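Local coordinates for endonuclease V (Bacillus subtilis, PDB 3GA2), which probably repairs deaminated bases in DNA, as a magnesium-dependent endonuclease that nicks the strand at the second phosphodiester bond 3' to a deoxyinosine, at residues A43-A48 / D111-D116. The protein carries 1 engineered substitution. Numbering follows the deposited sequence.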
loop_
_atom_site.group_PDB
_atom_site.type_symbol
_atom_site.label_atom_id
_atom_site.label_comp_id
_atom_site.label_asym_id
_atom_site.label_seq_id
_atom_site.Cartn_x
_atom_site.Cartn_y
_atom_site.Cartn_z
ATOM N N ALA A 43 -5.374 7.737 5.032
ATOM C CA ALA A 43 -4.032 8.153 4.652
ATOM C C ALA A 43 -3.578 7.402 3.413
ATOM O O ALA A 43 -4.067 6.308 3.123
ATOM C CB ALA A 43 -3.056 7.908 5.811
ATOM N N GLY A 44 -2.649 8.007 2.687
ATOM C CA GLY A 44 -2.112 7.388 1.489
ATOM C C GLY A 44 -0.616 7.252 1.669
ATOM O O GLY A 44 0.030 8.174 2.164
ATOM N N VAL A 45 -0.063 6.112 1.264
ATOM C CA VAL A 45 1.362 5.859 1.408
ATOM C C VAL A 45 2.000 5.492 0.076
ATOM O O VAL A 45 1.465 4.679 -0.685
ATOM C CB VAL A 45 1.630 4.682 2.380
ATOM C CG1 VAL A 45 3.106 4.631 2.751
ATOM C CG2 VAL A 45 0.769 4.825 3.623
ATOM N N ASP A 46 3.140 6.099 -0.212
ATOM C CA ASP A 46 3.853 5.775 -1.431
ATOM C C ASP A 46 5.344 5.919 -1.159
ATOM O O ASP A 46 5.746 6.525 -0.162
ATOM C CB ASP A 46 3.404 6.670 -2.592
ATOM C CG ASP A 46 3.532 5.976 -3.938
ATOM O OD1 ASP A 46 2.770 6.322 -4.873
ATOM O OD2 ASP A 46 4.395 5.081 -4.058
ATOM N N LEU A 47 6.151 5.353 -2.051
ATOM C CA LEU A 47 7.603 5.361 -1.919
ATOM C C LEU A 47 8.225 5.570 -3.294
ATOM O O LEU A 47 7.711 5.064 -4.293
ATOM C CB LEU A 47 8.059 4.012 -1.361
ATOM C CG LEU A 47 9.327 3.862 -0.519
ATOM C CD1 LEU A 47 10.336 4.943 -0.856
ATOM C CD2 LEU A 47 8.943 3.927 0.938
ATOM N N ALA A 48 9.323 6.321 -3.344
ATOM C CA ALA A 48 10.028 6.583 -4.597
ATOM C C ALA A 48 11.520 6.348 -4.397
ATOM O O ALA A 48 12.061 6.653 -3.336
ATOM C CB ALA A 48 9.778 8.010 -5.060
ATOM N N ASP A 111 -7.478 6.463 10.236
ATOM C CA ASP A 111 -8.317 5.288 10.494
ATOM C C ASP A 111 -8.021 4.154 9.514
ATOM O O ASP A 111 -8.295 2.990 9.806
ATOM C CB ASP A 111 -9.805 5.632 10.381
ATOM C CG ASP A 111 -10.255 6.667 11.401
ATOM O OD1 ASP A 111 -10.039 6.458 12.614
ATOM O OD2 ASP A 111 -10.839 7.684 10.979
ATOM N N VAL A 112 -7.485 4.504 8.347
ATOM C CA VAL A 112 -7.148 3.523 7.314
ATOM C C VAL A 112 -6.024 4.049 6.426
ATOM O O VAL A 112 -5.970 5.241 6.126
ATOM C CB VAL A 112 -8.369 3.194 6.413
ATOM C CG1 VAL A 112 -8.865 4.450 5.728
ATOM C CG2 VAL A 112 -7.981 2.149 5.364
ATOM N N PHE A 113 -5.130 3.154 6.012
ATOM C CA PHE A 113 -4.006 3.525 5.160
ATOM C C PHE A 113 -4.079 2.829 3.811
ATOM O O PHE A 113 -4.152 1.604 3.750
ATOM C CB PHE A 113 -2.669 3.137 5.806
ATOM C CG PHE A 113 -2.289 3.963 7.002
ATOM C CD1 PHE A 113 -1.211 4.846 6.936
ATOM C CD2 PHE A 113 -2.955 3.809 8.212
ATOM C CE1 PHE A 113 -0.801 5.559 8.059
ATOM C CE2 PHE A 113 -2.550 4.519 9.342
ATOM C CZ PHE A 113 -1.467 5.397 9.265
ATOM N N LEU A 114 -4.069 3.601 2.732
ATOM C CA LEU A 114 -4.095 3.016 1.399
ATOM C C LEU A 114 -2.668 3.098 0.850
ATOM O O LEU A 114 -2.054 4.163 0.837
ATOM C CB LEU A 114 -5.072 3.761 0.476
ATOM C CG LEU A 114 -6.577 3.639 0.768
ATOM C CD1 LEU A 114 -6.995 4.676 1.799
ATOM C CD2 LEU A 114 -7.362 3.859 -0.524
ATOM N N PHE A 115 -2.148 1.965 0.401
ATOM C CA PHE A 115 -0.789 1.893 -0.104
ATOM C C PHE A 115 -0.662 1.774 -1.606
ATOM O O PHE A 115 -1.447 1.078 -2.247
ATOM C CB PHE A 115 -0.073 0.686 0.506
ATOM C CG PHE A 115 0.216 0.817 1.965
ATOM C CD1 PHE A 115 -0.801 0.703 2.905
ATOM C CD2 PHE A 115 1.516 1.042 2.401
ATOM C CE1 PHE A 115 -0.526 0.809 4.264
ATOM C CE2 PHE A 115 1.807 1.150 3.758
ATOM C CZ PHE A 115 0.782 1.033 4.694
ATOM N N ASP A 116 0.332 2.459 -2.162
ATOM C CA ASP A 116 0.604 2.338 -3.581
ATOM C C ASP A 116 1.415 1.042 -3.635
ATOM O O ASP A 116 2.649 1.066 -3.653
ATOM C CB ASP A 116 1.442 3.513 -4.095
ATOM C CG ASP A 116 1.746 3.401 -5.584
ATOM O OD1 ASP A 116 2.263 4.371 -6.177
ATOM O OD2 ASP A 116 1.473 2.332 -6.168
#
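Ala43, Gly44 and Val45 pair with Phe113, Leu114 and Phe115 in parallel register, the axes of strands 43-48 and 113-116 approaching to 4.6 Å at an angle of 24°. Four backbone bonds set the register: Ala43 N to Val112 O, Leu114 N to Ala43 O, Val45 N to Leu114 O, and Asp116 N to Val45 O at 2.9 Å. CA-H...O contacts from Phe113 CA to Ala43 O and from Gly44 CA to Leu114 O accompany them.

On one face of the sheet, Ala43 CB sits over the Phe113 ring, 3.7 Å from CD1, while Val45 CG2 meets the edge of the same ring near its plane. Val45 also lies alongside Phe115 in a CH-pi contact, CG2 standing 3.9 Å from the ring centroid and 15° off its normal. Helix 128-136 packs on both phenylalanines through Leu136. On the other face Leu114 CD1 reaches to 3.6 Å from Ala43 O.

The two predicted magnesium ligands, Asp46 and Asp116, come together just past the Val45-Phe115 pair. With CG anti to the backbone N in both, the carboxylates converge, planes 72° apart; Asp46 OD1 and Asp116 OD1 are modelled only 2.4 Å apart, a separation too short to be relied on in detail. Asp46 OD2 accepts the Leu47 N-H at 2.7 Å, limiting rotation of its carboxylate. Lys145 forms a salt bridge to Asp116 OD1, and Asp223 OD1 brings another acidic oxygen near Asp46 OD1. An alanine in place of Asp46 would probably leave the Leu47 N-H without its carboxylate acceptor and deprive the predicted metal site of one ligand. Adjacent parallel strands presenting clustered acidic groups match the RNase H-like fold of this family, and the general proximity of Asp46 and Asp116 is consistent with a shared magnesium site.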